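Local coordinates for protein 373aa long hypothetical citrate synthase (Sulfolobus tokodaii, PDB 1VGP) that is of unverified function but probably belongs to the citrate synthase family of mainly helical enzymes that work as dimers, at residues 100-105 / 118-123; 247-252 / 298-303. All blocks are in the same frame, centred on the assembly; numbering follows the deposited sequence.

Contact 1 (100-105 / 118-123); sequences SLLGIE and IKLISK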
ATOM      1  N   SER A 100      -4.109   9.765   0.210  1.00 30.32           N
ATOM      2  CA  SER A 100      -3.258   9.872  -0.965  1.00 30.41           C
ATOM      3  C   SER A 100      -3.209  11.321  -1.447  1.00 31.08           C
ATOM      4  O   SER A 100      -2.140  11.843  -1.763  1.00 28.25           O
ATOM      5  CB  SER A 100      -3.793   8.975  -2.081  1.00 31.46           C
ATOM      6  OG  SER A 100      -2.922   8.981  -3.193  1.00 30.25           O
ATOM      7  N   LEU A 101      -4.376  11.962  -1.502  1.00 32.31           N
ATOM      8  CA  LEU A 101      -4.466  13.361  -1.906  1.00 31.12           C
ATOM      9  C   LEU A 101      -3.735  14.249  -0.909  1.00 32.01           C
ATOM     10  O   LEU A 101      -3.031  15.187  -1.289  1.00 33.85           O
ATOM     11  CB  LEU A 101      -5.933  13.789  -2.012  1.00 29.69           C
ATOM     12  CG  LEU A 101      -6.731  13.153  -3.149  1.00 29.34           C
ATOM     13  CD1 LEU A 101      -8.213  13.156  -2.823  1.00 27.22           C
ATOM     14  CD2 LEU A 101      -6.462  13.911  -4.434  1.00 22.80           C
ATOM     15  N   LEU A 102      -3.893  13.950   0.373  1.00 32.32           N
ATOM     16  CA  LEU A 102      -3.196  14.708   1.398  1.00 32.90           C
ATOM     17  C   LEU A 102      -1.699  14.724   1.117  1.00 33.28           C
ATOM     18  O   LEU A 102      -1.035  15.743   1.315  1.00 34.74           O
ATOM     19  CB  LEU A 102      -3.478  14.111   2.775  1.00 33.18           C
ATOM     20  CG  LEU A 102      -4.771  14.611   3.431  1.00 35.39           C
ATOM     21  CD1 LEU A 102      -5.006  13.901   4.759  1.00 33.27           C
ATOM     22  CD2 LEU A 102      -4.668  16.114   3.650  1.00 32.78           C
ATOM     23  N   GLY A 103      -1.175  13.597   0.643  1.00 32.81           N
ATOM     24  CA  GLY A 103       0.231  13.525   0.285  1.00 33.72           C
ATOM     25  C   GLY A 103       0.618  14.521  -0.791  1.00 34.26           C
ATOM     26  O   GLY A 103       1.618  15.229  -0.675  1.00 35.24           O
ATOM     27  N   ILE A 104      -0.184  14.582  -1.847  1.00 35.51           N
ATOM     28  CA  ILE A 104       0.030  15.549  -2.913  1.00 37.30           C
ATOM     29  C   ILE A 104       0.014  16.991  -2.411  1.00 39.25           C
ATOM     30  O   ILE A 104       0.868  17.796  -2.790  1.00 40.46           O
ATOM     31  CB  ILE A 104      -1.025  15.394  -4.017  1.00 34.31           C
ATOM     32  CG1 ILE A 104      -0.849  14.029  -4.698  1.00 33.21           C
ATOM     33  CG2 ILE A 104      -0.886  16.526  -5.019  1.00 34.37           C
ATOM     34  CD1 ILE A 104      -1.867  13.722  -5.771  1.00 31.34           C
ATOM     35  N   GLU A 105      -0.947  17.317  -1.555  1.00 42.01           N
ATOM     36  CA  GLU A 105      -1.091  18.691  -1.082  1.00 45.79           C
ATOM     37  C   GLU A 105      -0.019  19.092  -0.078  1.00 46.82           C
ATOM     38  O   GLU A 105       0.140  20.273   0.221  1.00 49.60           O
ATOM     39  CB  GLU A 105      -2.479  18.896  -0.475  1.00 45.38           C
ATOM     40  CG  GLU A 105      -3.595  18.885  -1.507  1.00 50.54           C
ATOM     41  CD  GLU A 105      -3.346  19.868  -2.642  1.00 54.46           C
ATOM     42  OE1 GLU A 105      -3.696  19.553  -3.801  1.00 56.47           O
ATOM     43  OE2 GLU A 105      -2.794  20.958  -2.375  1.00 57.64           O
ATOM     44  N   ILE A 118       1.516  13.363  13.293  1.00 33.85           N
ATOM     45  CA  ILE A 118       0.473  14.028  14.066  1.00 35.84           C
ATOM     46  C   ILE A 118      -0.627  14.542  13.150  1.00 38.40           C
ATOM     47  O   ILE A 118      -1.809  14.240  13.336  1.00 35.90           O
ATOM     48  CB  ILE A 118       0.994  15.253  14.828  1.00 37.65           C
ATOM     49  CG1 ILE A 118       2.279  14.915  15.590  1.00 39.44           C
ATOM     50  CG2 ILE A 118      -0.089  15.770  15.752  1.00 34.85           C
ATOM     51  CD1 ILE A 118       2.126  13.837  16.607  1.00 41.11           C
ATOM     52  N   LYS A 119      -0.230  15.331  12.155  1.00 40.69           N
ATOM     53  CA  LYS A 119      -1.189  16.010  11.291  1.00 42.72           C
ATOM     54  C   LYS A 119      -2.066  15.007  10.534  1.00 40.10           C
ATOM     55  O   LYS A 119      -3.285  15.170  10.454  1.00 39.91           O
ATOM     56  CB  LYS A 119      -0.450  16.944  10.317  1.00 48.00           C
ATOM     57  CG  LYS A 119       0.495  16.244   9.337  1.00 52.16           C
ATOM     58  CD  LYS A 119       0.232  16.655   7.878  1.00 54.42           C
ATOM     59  CE  LYS A 119      -1.104  16.097   7.353  1.00 54.94           C
ATOM     60  NZ  LYS A 119      -1.446  16.566   5.965  1.00 54.33           N
ATOM     61  N   LEU A 120      -1.449  13.966   9.991  1.00 37.68           N
ATOM     62  CA  LEU A 120      -2.202  12.893   9.356  1.00 36.18           C
ATOM     63  C   LEU A 120      -3.247  12.317  10.307  1.00 36.04           C
ATOM     64  O   LEU A 120      -4.422  12.189   9.950  1.00 34.65           O
ATOM     65  CB  LEU A 120      -1.258  11.772   8.913  1.00 32.57           C
ATOM     66  CG  LEU A 120      -1.326  11.363   7.446  1.00 32.44           C
ATOM     67  CD1 LEU A 120      -0.592  10.040   7.273  1.00 31.53           C
ATOM     68  CD2 LEU A 120      -2.775  11.250   6.980  1.00 29.81           C
ATOM     69  N   ILE A 121      -2.800  11.971  11.515  1.00 34.79           N
ATOM     70  CA  ILE A 121      -3.640  11.317  12.515  1.00 34.95           C
ATOM     71  C   ILE A 121      -4.859  12.188  12.831  1.00 36.14           C
ATOM     72  O   ILE A 121      -5.978  11.698  12.981  1.00 37.42           O
ATOM     73  CB  ILE A 121      -2.825  11.070  13.818  1.00 32.67           C
ATOM     74  CG1 ILE A 121      -1.747  10.023  13.554  1.00 33.13           C
ATOM     75  CG2 ILE A 121      -3.739  10.620  14.942  1.00 31.40           C
ATOM     76  CD1 ILE A 121      -0.733   9.893  14.648  1.00 32.59           C
ATOM     77  N   SER A 122      -4.620  13.487  12.917  1.00 36.67           N
ATOM     78  CA  SER A 122      -5.647  14.433  13.296  1.00 37.01           C
ATOM     79  C   SER A 122      -6.712  14.641  12.218  1.00 36.48           C
ATOM     80  O   SER A 122      -7.838  15.052  12.521  1.00 37.95           O
ATOM     81  CB  SER A 122      -5.009  15.768  13.644  1.00 38.67           C
ATOM     82  OG  SER A 122      -5.456  16.760  12.745  1.00 43.12           O
ATOM     83  N   LYS A 123      -6.366  14.358  10.966  1.00 34.09           N
ATOM     84  CA  LYS A 123      -7.295  14.579   9.862  1.00 31.53           C
ATOM     85  C   LYS A 123      -8.196  13.388   9.560  1.00 32.30           C
ATOM     86  O   LYS A 123      -9.225  13.546   8.901  1.00 33.47           O
ATOM     87  CB  LYS A 123      -6.530  14.953   8.591  1.00 30.36           C
ATOM     88  CG  LYS A 123      -5.998  16.381   8.584  1.00 26.20           C
ATOM     89  CD  LYS A 123      -4.899  16.540   7.561  1.00 27.51           C
ATOM     90  CE  LYS A 123      -4.473  17.986   7.445  1.00 28.71           C
ATOM     91  NZ  LYS A 123      -3.372  18.295   8.384  1.00 30.34           N
TER

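Contact 2 (247-252 / 298-303); sequences QRIMGF and KYLGPK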
ATOM      1  N   GLN A 247     -20.742 -23.463  12.376  1.00 42.67           N
ATOM      2  CA  GLN A 247     -20.600 -22.100  11.896  1.00 42.41           C
ATOM      3  C   GLN A 247     -20.065 -21.180  12.996  1.00 45.82           C
ATOM      4  O   GLN A 247     -20.426 -21.322  14.167  1.00 45.39           O
ATOM      5  CB  GLN A 247     -21.953 -21.574  11.403  1.00 40.65           C
ATOM      6  CG  GLN A 247     -22.624 -22.463  10.375  1.00 38.46           C
ATOM      7  CD  GLN A 247     -24.001 -21.969   9.970  1.00 41.27           C
ATOM      8  OE1 GLN A 247     -24.975 -22.057  10.733  1.00 33.89           O
ATOM      9  NE2 GLN A 247     -24.091 -21.435   8.757  1.00 44.88           N
ATOM     10  N   ARG A 248     -19.205 -20.233  12.619  1.00 46.66           N
ATOM     11  CA  ARG A 248     -18.586 -19.314  13.580  1.00 48.05           C
ATOM     12  C   ARG A 248     -19.618 -18.493  14.371  1.00 46.00           C
ATOM     13  O   ARG A 248     -20.730 -18.253  13.908  1.00 44.90           O
ATOM     14  CB  ARG A 248     -17.626 -18.376  12.837  1.00 54.26           C
ATOM     15  CG  ARG A 248     -16.595 -17.686  13.729  1.00 64.28           C
ATOM     16  CD  ARG A 248     -15.538 -18.669  14.265  1.00 72.20           C
ATOM     17  NE  ARG A 248     -16.093 -19.646  15.210  1.00 77.01           N
ATOM     18  CZ  ARG A 248     -16.063 -19.526  16.537  1.00 76.72           C
ATOM     19  NH1 ARG A 248     -15.453 -18.492  17.102  1.00 75.12           N
ATOM     20  NH2 ARG A 248     -16.654 -20.444  17.295  1.00 76.93           N
ATOM     21  N   ILE A 249     -19.245 -18.073  15.575  1.00 44.31           N
ATOM     22  CA  ILE A 249     -20.041 -17.106  16.322  1.00 42.59           C
ATOM     23  C   ILE A 249     -19.352 -15.756  16.273  1.00 42.17           C
ATOM     24  O   ILE A 249     -18.291 -15.584  16.861  1.00 44.67           O
ATOM     25  CB  ILE A 249     -20.196 -17.513  17.800  1.00 40.46           C
ATOM     26  CG1 ILE A 249     -20.888 -18.880  17.899  1.00 40.53           C
ATOM     27  CG2 ILE A 249     -20.996 -16.455  18.551  1.00 40.75           C
ATOM     28  CD1 ILE A 249     -22.316 -18.913  17.351  1.00 36.69           C
ATOM     29  N   MET A 250     -19.957 -14.807  15.564  1.00 41.09           N
ATOM     30  CA  MET A 250     -19.359 -13.494  15.346  1.00 39.32           C
ATOM     31  C   MET A 250     -19.001 -12.824  16.658  1.00 38.42           C
ATOM     32  O   MET A 250     -19.787 -12.833  17.607  1.00 37.92           O
ATOM     33  CB  MET A 250     -20.322 -12.602  14.564  1.00 43.27           C
ATOM     34  CG  MET A 250     -20.950 -13.286  13.363  1.00 49.17           C
ATOM     35  SD  MET A 250     -19.704 -13.924  12.224  1.00 56.48           S
ATOM     36  CE  MET A 250     -20.639 -13.881  10.691  1.00 56.03           C
ATOM     37  N   GLY A 251     -17.805 -12.246  16.705  1.00 37.61           N
ATOM     38  CA  GLY A 251     -17.347 -11.571  17.906  1.00 37.45           C
ATOM     39  C   GLY A 251     -16.759 -12.520  18.931  1.00 37.85           C
ATOM     40  O   GLY A 251     -16.525 -12.141  20.081  1.00 37.29           O
ATOM     41  N   PHE A 252     -16.520 -13.760  18.524  1.00 37.66           N
ATOM     42  CA  PHE A 252     -15.867 -14.716  19.403  1.00 38.06           C
ATOM     43  C   PHE A 252     -14.571 -15.206  18.793  1.00 39.67           C
ATOM     44  O   PHE A 252     -14.350 -15.065  17.594  1.00 41.89           O
ATOM     45  CB  PHE A 252     -16.780 -15.900  19.670  1.00 34.98           C
ATOM     46  CG  PHE A 252     -17.640 -15.738  20.888  1.00 32.11           C
ATOM     47  CD1 PHE A 252     -17.371 -16.462  22.046  1.00 28.39           C
ATOM     48  CD2 PHE A 252     -18.737 -14.879  20.871  1.00 32.30           C
ATOM     49  CE1 PHE A 252     -18.187 -16.330  23.172  1.00 30.42           C
ATOM     50  CE2 PHE A 252     -19.564 -14.739  21.997  1.00 30.47           C
ATOM     51  CZ  PHE A 252     -19.292 -15.463  23.148  1.00 29.57           C
ATOM     52  N   LYS A 298     -20.363 -20.335  27.607  1.00 34.33           N
ATOM     53  CA  LYS A 298     -20.678 -21.664  28.113  1.00 33.89           C
ATOM     54  C   LYS A 298     -20.154 -22.745  27.176  1.00 34.54           C
ATOM     55  O   LYS A 298     -19.354 -23.587  27.581  1.00 35.42           O
ATOM     56  CB  LYS A 298     -22.188 -21.812  28.289  1.00 35.37           C
ATOM     57  CG  LYS A 298     -22.641 -23.138  28.893  1.00 33.85           C
ATOM     58  CD  LYS A 298     -24.140 -23.331  28.675  1.00 37.41           C
ATOM     59  CE  LYS A 298     -24.635 -24.668  29.196  1.00 37.44           C
ATOM     60  NZ  LYS A 298     -25.598 -24.491  30.316  1.00 37.15           N
ATOM     61  N   TYR A 299     -20.592 -22.721  25.919  1.00 34.34           N
ATOM     62  CA  TYR A 299     -20.226 -23.772  24.970  1.00 34.78           C
ATOM     63  C   TYR A 299     -18.821 -23.657  24.392  1.00 36.18           C
ATOM     64  O   TYR A 299     -18.162 -24.667  24.144  1.00 35.91           O
ATOM     65  CB  TYR A 299     -21.237 -23.822  23.820  1.00 33.92           C
ATOM     66  CG  TYR A 299     -22.469 -24.625  24.159  1.00 32.49           C
ATOM     67  CD1 TYR A 299     -22.592 -25.950  23.749  1.00 30.80           C
ATOM     68  CD2 TYR A 299     -23.496 -24.071  24.918  1.00 29.90           C
ATOM     69  CE1 TYR A 299     -23.712 -26.700  24.091  1.00 31.96           C
ATOM     70  CE2 TYR A 299     -24.614 -24.808  25.264  1.00 28.64           C
ATOM     71  CZ  TYR A 299     -24.718 -26.118  24.848  1.00 30.55           C
ATOM     72  OH  TYR A 299     -25.835 -26.850  25.175  1.00 33.56           O
ATOM     73  N   LEU A 300     -18.354 -22.432  24.181  1.00 38.50           N
ATOM     74  CA  LEU A 300     -17.095 -22.212  23.474  1.00 37.37           C
ATOM     75  C   LEU A 300     -15.940 -21.934  24.417  1.00 37.36           C
ATOM     76  O   LEU A 300     -14.776 -22.169  24.078  1.00 33.89           O
ATOM     77  CB  LEU A 300     -17.252 -21.050  22.498  1.00 39.60           C
ATOM     78  CG  LEU A 300     -17.841 -21.394  21.129  1.00 42.77           C
ATOM     79  CD1 LEU A 300     -19.016 -22.342  21.290  1.00 45.12           C
ATOM     80  CD2 LEU A 300     -18.277 -20.105  20.448  1.00 44.98           C
ATOM     81  N   GLY A 301     -16.257 -21.422  25.604  1.00 38.01           N
ATOM     82  CA  GLY A 301     -15.213 -20.986  26.528  1.00 38.38           C
ATOM     83  C   GLY A 301     -14.212 -22.081  26.851  1.00 38.27           C
ATOM     84  O   GLY A 301     -13.013 -21.839  26.834  1.00 37.11           O
ATOM     85  N   PRO A 302     -14.681 -23.299  27.168  1.00 37.65           N
ATOM     86  CA  PRO A 302     -13.795 -24.435  27.422  1.00 37.56           C
ATOM     87  C   PRO A 302     -12.844 -24.804  26.283  1.00 37.63           C
ATOM     88  O   PRO A 302     -11.864 -25.513  26.509  1.00 38.54           O
ATOM     89  CB  PRO A 302     -14.758 -25.575  27.759  1.00 37.52           C
ATOM     90  CG  PRO A 302     -16.100 -25.102  27.338  1.00 35.59           C
ATOM     91  CD  PRO A 302     -16.075 -23.629  27.500  1.00 36.05           C
ATOM     92  N   LYS A 303     -13.121 -24.333  25.067  1.00 38.77           N
ATOM     93  CA  LYS A 303     -12.154 -24.459  23.973  1.00 38.60           C
ATOM     94  C   LYS A 303     -11.273 -23.221  23.881  1.00 37.84           C
ATOM     95  O   LYS A 303     -10.535 -23.044  22.911  1.00 39.92           O
ATOM     96  CB  LYS A 303     -12.849 -24.672  22.626  1.00 38.37           C
ATOM     97  CG  LYS A 303     -14.217 -25.321  22.704  1.00 44.47           C
ATOM     98  CD  LYS A 303     -14.146 -26.807  23.014  1.00 44.17           C
ATOM     99  CE  LYS A 303     -15.462 -27.284  23.631  1.00 46.02           C
ATOM    100  NZ  LYS A 303     -16.641 -26.792  22.850  1.00 41.40           N
TER

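Contact 1 (100-105 / 118-123)
L102 meets three side chains of helix 113-135, K119, L120 and K123, with both of its methyls. Its CG stands anti to the carbonyl carbon (chi1 -85°), and an extended chi2 carries CD1 and CD2 across the gap. The branches divide the work: L102 CD1 lies 4.1 Å from L120 CD2, an apolar pair, while L102 CD2 comes 4.0 Å from K119 NZ. K123 CD touches both methyls, at 3.9 Å from L102 CD1 and the same from L102 CD2, so this lysine offers its aliphatic stem to the leucine. A bend at chi4 (90°) then turns K123 NZ off the line of the stem, and the ammonium pairs with E71 in a salt bridge. K119, folded at chi2 and chi3, runs antiparallel alongside L102 and shares a hydrogen bond between its NZ and the hydroxyl of Y200. Each lysine's amine thus has a polar partner outside the two segments. Y200 also touches L102 and L120, and P75 covers L102 further. The local axes approach to 11.8 Å at 137° between their directions, too far apart for backbone contact, and only 141 Å² is buried. Beyond L102, S100 OG bonds to T97 and R96 of the second subunit. A widely spaced, roughly antiparallel pair of consecutive helices, bridged by long side chains, fits the mainly helical citrate synthase fold.

Contact 2 (247-252 / 298-303)
With CG anti to the carbonyl carbon (chi1 -85°) and chi2 at 43°, L300 directs CD2 at the 247-252 loop, and this one methyl is the nearest point for all three partners. R248 reaches it by a detour: its first bond leaves the backbone away from L300, but bends at chi2 and chi3 fold the chain back, bringing R248 NH2 to 3.6 Å from L300 CD2. The guanidinium approaches obliquely, and R248 and L300 run alongside one another with opposite headings. I249, whose CG1 is anti to the carbonyl carbon, presents that branch at 3.8 Å from L300 CD2. On the F252 ring, CD1 is 4.1 Å from L300 CD2, again obliquely; M250 O lies in the ring plane at its edge. A type II turn from I249 to F252, closed by a weak bond of 3.0 Å from F252 N to I249 O, brings I249 and F252 to the same methyl. G251 takes the positive phi of the turn's third position. Within 298-303, K303 NZ donates to Y299 O at 2.9 Å, nearly in line with the carbonyl bond (165°), tying the tail of the segment back to the end of its helix. The loop packs against the C-terminal end of helix 281-300, with helix 235-244 touching both segments through L243, which meets I249 and L300, and F311 of helix 309-319 setting its ring about perpendicular to that of F252.

Overall arrangement
Contact 1 closes before contact 2 opens along the chain, and the two lie on opposite sides of its centre, 40 Å apart between centres and about 26 Å between nearest atoms. They share no helix: contact 1 pairs the consecutive helices 91-105 and 113-135, whereas contact 2 joins the loop before helix 262-278 to the end of helix 281-300, across 45 intervening residues. Their surroundings differ too. The second subunit lies within reach of contact 1 but touches neither segment of contact 2. Both belong to the citrate synthase homology region and mark separate parts of the same helical fold: one beside the dimer interface, the other away from it.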